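Local coordinates for protein endo-1,4-beta-mannanase (Eisenia fetida, PDB 5Y6T) that probably hydrolyses internal beta-1,4-mannosidic linkages in mannans, as an endo-mannanase of glycoside hydrolase family 5, at residues Gln92-Met95 and Thr96-Ala100; Ile29-Gln32 and Asn33-Arg36; Leu103-Ala106 and Tyr107-Val111. One frame throughout, in Å; residues are numbered along the deposited sequence. Where two conformers were deposited one is given.

Interaction 1 of 3, residues Gln92-Met95 and Thr96-Ala100; sequences QNTM and TSDLA
The carboxylate of Asp98 turns one face toward Thr94, and two oxygens of that residue lie on this same side of it. Thr94 O stands almost directly over the face, 3.0 Å from Asp98 CG, while Thr94 OG1 comes in above the plane, 38° out of it, and donates a hydrogen bond to Asp98 OD2 (2.7 Å). OD2 also accepts from the backbone N-H of Gly39, and Thr94 OG1 itself accepts from Gly41 N, so the loop just before helix 42-60 is tied to both members of the pair. With CG anti to the carbonyl carbon (chi1 -64°), the carboxylate swings back over the start of the helix. Thr94 O and the carboxylate oxygens are all acceptors and do not bond to one another; Thr94 O is taken by Asp98 N (2.7 Å), which meets the carbonyl nearly head-on. With an alanine at Asp98, the Thr94 hydroxyl would probably lose its acceptor and the Gly39 N-H its mate, leaving Gly41 N as the hold on OG1 described here.

The opening N-H groups are satisfied from outside the helical ladder. Asp90 OD1 accepts from Met95 N; water 1 accepts from Thr96 N (3.0 Å) and donates to Asn93 OD1; water 2 links Ser97 N to Asn93 O. The ladder proper is under way with Leu99 N to Met95 O, 2.9 Å and almost straight at 178°. On the buried side Met95 and Leu99 run side by side, Met95 CG 3.9 Å from Leu99 CD1, and both touch Met149 of helix 135-152. This is the first turn of helix 95-108, an outer helix of the (beta/alpha)8 barrel on the crossover between parallel strands 65-72 and 112-119.

Interaction 2 of 3, residues Ile29-Gln32 and Asn33-Arg36; sequences IAWQ and NYGR
Tyr34 packs against the indole of Trp31 in the loop that leaves strand 20-28, the first strand of the (beta/alpha)8 barrel; a type II beta turn from Asn33 to Arg36 carries the tyrosine. The turn is closed by Arg36 N to Asn33 O, and Gly35 supplies the positive phi it needs. Starting at the backbone, Tyr34 CB rests over the five-membered ring of Trp31, 3.7 Å from its centroid and only 9° off the ring normal, a CH-pi contact. Tyr34 CG lies anti to the backbone N (chi1 177°), which carries the phenol ring onward across the indole. There Tyr34 CD1 comes down on the face, 3.6 Å from Trp31 CD2, and the tyrosine presents its edge: the pair is T-shaped, with 4.8 Å between the centroids of the phenol and the six-membered ring and planes at 82°. Farther out, Tyr34 CE1 is still over the face, above the rim atom Trp31 CZ3 at 4.1 Å. At the tip Tyr34 OH leaves the indole and is hydrogen-bonded to Asn119 ND2 on strand 112-119, so the ring is held at its hydroxyl by Asn119 and along one edge by Trp31.

Trp31 also meets the ring of Trp69, and Tyr34 touches it too. Isopropyl alcohol and Tris bound nearby, probably from the crystallisation liquor, may mark a pocket; GH5 active sites lie at this C-terminal end of the barrel strands, consistent with a substrate cleft. Around the bend, water 3 accepts from Tyr34 N at 3.0 Å and donates only a weak, 3.4 Å bond to Gln32 O.

Interaction 3 of 3, residues Leu103-Ala106 and Tyr107-Val111; sequences LDVA and YANNV
Ala106 and Val111 form the tight side of this helix end. Val111 N reaches back to Ala106 O at 3.0 Å with a nearly straight 176° bond, and Ala106 CB lies 3.2 Å from Val111 O, close enough that the small methyl group fits snugly under the returning chain. With Asn110 N bonded to Tyr107 O and Asn110 as the C-prime residue at phi 56°, this is a Schellman motif. Beside it, Asn109 ND2 donates to Val105 O (2.9 Å), the oxygen lying close to the amide plane; Asn109 CG, anti to its own carbonyl carbon (chi1 -72°), turns the amide back along the helix, next to Val105 CG1. The backbone N of Asn109 adds only weak bonds to Val105 O and Ala106 O.

The solvent side is made by Asp104, Tyr107 and Ala108, whose links to the other segment are mainly routine helical bonds, though Tyr107 also touches Val157 and Leu364; Asp104 OD1 makes a salt bridge with Lys156. Laterally, Val105 and Asn109 pack on Ile55 of the neighbouring helix 42-60, while inward Leu103 and Ala106 rest on Val113 of strand 112-119.

How the interactions relate
Interactions 1 and 3 belong to the two ends of helix 95-108, their centres 16 Å apart; interaction 2 lies in the loop after strand 20-28, nearest atoms about 7 Å from interaction 1 and about 8 Å from interaction 3. The helix ends are partly buried and mostly polar in chemistry: at the start, waters and acidic side chains take up N-H groups, whereas at the finish carbonyl oxygens receive donors from the turning chain. Interaction 2 is instead a surface contact made by aromatic rings, nearer the centre of the chain. Strand 112-119 is a shared neighbour, touched by residues 103-106 and bonded through its Asn119 to the loop of interaction 2.

Interaction 1 of 3, residues Gln92-Met95 and Thr96-Ala100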
loop_
_atom_site.group_PDB
_atom_site.type_symbol
_atom_site.label_atom_id
_atom_site.label_comp_id
_atom_site.label_asym_id
_atom_site.label_seq_id
_atom_site.Cartn_x
_atom_site.Cartn_y
_atom_site.Cartn_z
ATOM N N GLN A 92 4.581 -16.080 18.483
ATOM C CA GLN A 92 4.152 -17.428 18.329
ATOM C C GLN A 92 4.475 -18.006 16.951
ATOM O O GLN A 92 4.059 -19.127 16.634
ATOM C CB GLN A 92 2.650 -17.527 18.611
ATOM C CG GLN A 92 2.305 -17.263 20.054
ATOM C CD GLN A 92 0.833 -17.066 20.314
ATOM O OE1 GLN A 92 0.468 -16.290 21.176
ATOM N NE2 GLN A 92 -0.001 -17.846 19.663
ATOM N N ASN A 93 5.155 -17.211 16.123
ATOM C CA ASN A 93 5.470 -17.543 14.739
ATOM C C ASN A 93 4.204 -18.023 13.991
ATOM O O ASN A 93 4.257 -18.942 13.145
ATOM C CB ASN A 93 6.614 -18.559 14.668
ATOM C CG ASN A 93 7.152 -18.747 13.257
ATOM O OD1 ASN A 93 7.222 -17.779 12.468
ATOM N ND2 ASN A 93 7.452 -20.007 12.894
ATOM N N THR A 94 3.081 -17.333 14.210
ATOM C CA THR A 94 1.891 -17.632 13.360
ATOM C C THR A 94 1.644 -16.711 12.153
ATOM O O THR A 94 0.812 -17.031 11.298
ATOM C CB THR A 94 0.593 -17.726 14.140
ATOM O OG1 THR A 94 0.087 -16.449 14.500
ATOM C CG2 THR A 94 0.795 -18.665 15.391
ATOM N N MET A 95 2.348 -15.605 12.089
ATOM C CA MET A 95 2.030 -14.625 11.062
ATOM C C MET A 95 2.010 -15.230 9.681
ATOM O O MET A 95 1.136 -14.979 8.881
ATOM C CB MET A 95 2.957 -13.422 11.130
ATOM C CG MET A 95 2.535 -12.331 10.140
ATOM S SD MET A 95 3.548 -10.894 10.279
ATOM C CE MET A 95 2.896 -10.255 11.860
ATOM N N THR A 96 3.073 -15.925 9.322
ATOM C CA THR A 96 3.122 -16.487 7.975
ATOM C C THR A 96 1.986 -17.431 7.637
ATOM O O THR A 96 1.360 -17.288 6.589
ATOM C CB THR A 96 4.498 -17.173 7.736
ATOM O OG1 THR A 96 5.543 -16.247 8.014
ATOM C CG2 THR A 96 4.604 -17.633 6.358
ATOM N N SER A 97 1.700 -18.375 8.536
ATOM C CA SER A 97 0.592 -19.272 8.353
ATOM C C SER A 97 -0.748 -18.548 8.365
ATOM O O SER A 97 -1.681 -18.929 7.660
ATOM C CB SER A 97 0.641 -20.465 9.373
ATOM O OG SER A 97 0.675 -20.078 10.697
ATOM N N ASP A 98 -0.869 -17.497 9.177
ATOM C CA ASP A 98 -2.093 -16.724 9.225
ATOM C C ASP A 98 -2.330 -16.064 7.862
ATOM O O ASP A 98 -3.395 -16.145 7.296
ATOM C CB ASP A 98 -2.069 -15.647 10.310
ATOM C CG ASP A 98 -1.986 -16.203 11.734
ATOM O OD1 ASP A 98 -2.329 -17.387 11.892
ATOM O OD2 ASP A 98 -1.606 -15.433 12.675
ATOM N N LEU A 99 -1.307 -15.360 7.356
ATOM C CA LEU A 99 -1.434 -14.754 6.044
ATOM C C LEU A 99 -1.677 -15.795 4.921
ATOM O O LEU A 99 -2.368 -15.516 3.949
ATOM C CB LEU A 99 -0.186 -13.952 5.709
ATOM C CG LEU A 99 -0.055 -12.638 6.420
ATOM C CD1 LEU A 99 1.377 -12.151 6.421
ATOM C CD2 LEU A 99 -1.003 -11.602 5.802
ATOM N N ALA A 100 -1.021 -16.952 5.045
ATOM C CA ALA A 100 -1.228 -18.084 4.147
ATOM C C ALA A 100 -2.689 -18.446 4.058
ATOM O O ALA A 100 -3.164 -18.630 2.981
ATOM C CB ALA A 100 -0.303 -19.311 4.464
HETATM O O HOH W 1 5.717 -16.239 10.753
HETATM O O HOH W 2 3.722 -19.251 10.565
#

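Interaction 2 of 3, residues Ile29-Gln32 and Asn33-Arg36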
loop_
_atom_site.group_PDB
_atom_site.type_symbol
_atom_site.label_atom_id
_atom_site.label_comp_id
_atom_site.label_asym_id
_atom_site.label_seq_id
_atom_site.Cartn_x
_atom_site.Cartn_y
_atom_site.Cartn_z
ATOM N N ILE A 29 -9.000 -2.796 3.663
ATOM C CA ILE A 29 -9.733 -3.440 4.823
ATOM C C ILE A 29 -9.961 -2.375 5.928
ATOM O O ILE A 29 -11.113 -2.224 6.336
ATOM C CB ILE A 29 -9.186 -4.780 5.285
ATOM C CG1 ILE A 29 -9.121 -5.726 4.094
ATOM C CG2 ILE A 29 -10.022 -5.387 6.394
ATOM C CD1 ILE A 29 -10.393 -5.842 3.308
ATOM N N ALA A 30 -8.966 -1.626 6.380
ATOM C CA ALA A 30 -7.521 -1.940 6.302
ATOM C C ALA A 30 -7.053 -2.895 7.420
ATOM O O ALA A 30 -5.932 -3.408 7.404
ATOM C CB ALA A 30 -6.705 -0.697 6.315
ATOM N N TRP A 31 -7.948 -3.171 8.345
ATOM C CA TRP A 31 -7.743 -4.068 9.460
ATOM C C TRP A 31 -9.081 -4.505 10.018
ATOM O O TRP A 31 -10.091 -3.972 9.656
ATOM C CB TRP A 31 -6.971 -3.446 10.614
ATOM C CG TRP A 31 -7.630 -2.180 11.173
ATOM C CD1 TRP A 31 -8.657 -2.101 12.067
ATOM C CD2 TRP A 31 -7.350 -0.855 10.760
ATOM N NE1 TRP A 31 -8.984 -0.780 12.280
ATOM C CE2 TRP A 31 -8.209 0.010 11.476
ATOM C CE3 TRP A 31 -6.464 -0.302 9.817
ATOM C CZ2 TRP A 31 -8.147 1.431 11.346
ATOM C CZ3 TRP A 31 -6.414 1.100 9.685
ATOM C CH2 TRP A 31 -7.272 1.938 10.399
ATOM N N GLN A 32 -9.037 -5.529 10.859
ATOM C CA GLN A 32 -10.193 -5.882 11.733
ATOM C C GLN A 32 -9.841 -5.455 13.147
ATOM O O GLN A 32 -10.496 -4.568 13.727
ATOM C CB GLN A 32 -10.491 -7.372 11.652
ATOM C CG GLN A 32 -11.623 -7.890 12.552
ATOM C CD GLN A 32 -12.981 -7.303 12.222
ATOM O OE1 GLN A 32 -13.217 -6.770 11.145
ATOM N NE2 GLN A 32 -13.880 -7.378 13.185
ATOM N N ASN A 33 -8.817 -6.083 13.712
ATOM C CA ASN A 33 -8.227 -5.601 14.948
ATOM C C ASN A 33 -6.872 -4.942 14.617
ATOM O O ASN A 33 -5.905 -5.654 14.392
ATOM C CB ASN A 33 -8.013 -6.751 15.901
ATOM C CG ASN A 33 -9.332 -7.332 16.429
ATOM O OD1 ASN A 33 -10.417 -6.781 16.165
ATOM N ND2 ASN A 33 -9.241 -8.484 17.116
ATOM N N TYR A 34 -6.832 -3.609 14.580
ATOM C CA TYR A 34 -5.652 -2.893 14.119
ATOM C C TYR A 34 -4.344 -3.367 14.725
ATOM O O TYR A 34 -4.160 -3.362 15.963
ATOM C CB TYR A 34 -5.866 -1.417 14.441
ATOM C CG TYR A 34 -4.739 -0.514 14.110
ATOM C CD1 TYR A 34 -4.634 0.106 12.849
ATOM C CD2 TYR A 34 -3.827 -0.173 15.068
ATOM C CE1 TYR A 34 -3.586 0.996 12.598
ATOM C CE2 TYR A 34 -2.794 0.717 14.803
ATOM C CZ TYR A 34 -2.702 1.301 13.573
ATOM O OH TYR A 34 -1.645 2.190 13.341
ATOM N N GLY A 35 -3.402 -3.755 13.861
ATOM C CA GLY A 35 -2.079 -4.207 14.220
ATOM C C GLY A 35 -2.066 -5.559 14.896
ATOM O O GLY A 35 -1.008 -6.049 15.217
ATOM N N ARG A 36 -3.259 -6.203 15.025
ATOM C CA ARG A 36 -3.369 -7.453 15.766
ATOM C C ARG A 36 -4.200 -8.466 14.997
ATOM O O ARG A 36 -4.891 -9.321 15.563
ATOM C CB ARG A 36 -3.955 -7.162 17.158
ATOM C CG ARG A 36 -3.078 -6.227 17.947
ATOM C CD ARG A 36 -3.586 -6.006 19.361
ATOM N NE ARG A 36 -2.633 -5.289 20.209
ATOM C CZ ARG A 36 -2.396 -5.590 21.493
ATOM N NH1 ARG A 36 -3.030 -6.604 22.093
ATOM N NH2 ARG A 36 -1.528 -4.874 22.186
HETATM O O HOH W 3 -9.182 -2.144 15.734
#

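Interaction 3 of 3, residues Leu103-Ala106 and Tyr107-Val111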
loop_
_atom_site.group_PDB
_atom_site.type_symbol
_atom_site.label_atom_id
_atom_site.label_comp_id
_atom_site.label_asym_id
_atom_site.label_seq_id
_atom_site.Cartn_x
_atom_site.Cartn_y
_atom_site.Cartn_z
ATOM N N LEU A 103 -4.588 -15.719 2.252
ATOM C CA LEU A 103 -4.274 -15.767 0.852
ATOM C C LEU A 103 -4.871 -16.953 0.142
ATOM O O LEU A 103 -5.272 -16.835 -1.028
ATOM C CB LEU A 103 -2.759 -15.745 0.619
ATOM C CG LEU A 103 -2.061 -14.431 0.971
ATOM C CD1 LEU A 103 -0.599 -14.571 1.161
ATOM C CD2 LEU A 103 -2.318 -13.389 -0.113
ATOM N N ASP A 104 -4.989 -18.082 0.843
ATOM C CA ASP A 104 -5.694 -19.212 0.233
ATOM C C ASP A 104 -7.181 -18.904 -0.003
ATOM O O ASP A 104 -7.740 -19.347 -1.009
ATOM C CB ASP A 104 -5.519 -20.476 1.103
ATOM C CG ASP A 104 -4.128 -21.017 1.115
ATOM O OD1 ASP A 104 -3.204 -20.606 0.295
ATOM O OD2 ASP A 104 -3.955 -21.919 1.947
ATOM N N VAL A 105 -7.818 -18.228 0.969
ATOM C CA VAL A 105 -9.215 -17.782 0.796
ATOM C C VAL A 105 -9.329 -16.769 -0.352
ATOM O O VAL A 105 -10.226 -16.839 -1.194
ATOM C CB VAL A 105 -9.814 -17.316 2.089
ATOM C CG1 VAL A 105 -11.211 -16.805 1.870
ATOM C CG2 VAL A 105 -9.923 -18.525 3.046
ATOM N N ALA A 106 -8.353 -15.853 -0.421
ATOM C CA ALA A 106 -8.372 -14.859 -1.504
ATOM C C ALA A 106 -8.272 -15.570 -2.843
ATOM O O ALA A 106 -8.997 -15.193 -3.791
ATOM C CB ALA A 106 -7.240 -13.863 -1.311
ATOM N N TYR A 107 -7.414 -16.588 -2.950
ATOM C CA TYR A 107 -7.290 -17.298 -4.225
ATOM C C TYR A 107 -8.588 -17.985 -4.629
ATOM O O TYR A 107 -9.030 -17.904 -5.774
ATOM C CB TYR A 107 -6.156 -18.299 -4.101
ATOM C CG TYR A 107 -5.971 -19.200 -5.288
ATOM C CD1 TYR A 107 -5.529 -18.707 -6.472
ATOM C CD2 TYR A 107 -6.117 -20.578 -5.152
ATOM C CE1 TYR A 107 -5.325 -19.557 -7.583
ATOM C CE2 TYR A 107 -5.917 -21.440 -6.262
ATOM C CZ TYR A 107 -5.513 -20.906 -7.449
ATOM O OH TYR A 107 -5.328 -21.723 -8.548
ATOM N N ALA A 108 -9.227 -18.603 -3.655
ATOM C CA ALA A 108 -10.498 -19.305 -3.867
ATOM C C ALA A 108 -11.598 -18.344 -4.336
ATOM O O ALA A 108 -12.539 -18.732 -5.022
ATOM C CB ALA A 108 -10.929 -20.010 -2.609
ATOM N N ASN A 109 -11.451 -17.070 -3.996
ATOM C CA ASN A 109 -12.392 -16.027 -4.417
ATOM C C ASN A 109 -11.955 -15.074 -5.497
ATOM O O ASN A 109 -12.599 -14.089 -5.785
ATOM C CB ASN A 109 -12.773 -15.303 -3.141
ATOM C CG ASN A 109 -13.676 -16.144 -2.266
ATOM O OD1 ASN A 109 -14.874 -16.137 -2.478
ATOM N ND2 ASN A 109 -13.125 -16.803 -1.250
ATOM N N ASN A 110 -10.820 -15.367 -6.116
ATOM C CA ASN A 110 -10.258 -14.546 -7.170
ATOM C C ASN A 110 -10.006 -13.070 -6.789
ATOM O O ASN A 110 -10.372 -12.148 -7.532
ATOM C CB ASN A 110 -11.074 -14.623 -8.437
ATOM C CG ASN A 110 -11.073 -16.026 -9.020
ATOM O OD1 ASN A 110 -9.994 -16.569 -9.364
ATOM N ND2 ASN A 110 -12.268 -16.615 -9.149
ATOM N N VAL A 111 -9.508 -12.897 -5.580
ATOM C CA VAL A 111 -9.162 -11.575 -5.038
ATOM C C VAL A 111 -7.650 -11.502 -4.777
ATOM O O VAL A 111 -7.068 -12.401 -4.168
ATOM C CB VAL A 111 -9.900 -11.365 -3.719
ATOM C CG1 VAL A 111 -9.448 -10.145 -2.965
ATOM C CG2 VAL A 111 -11.395 -11.338 -3.963
#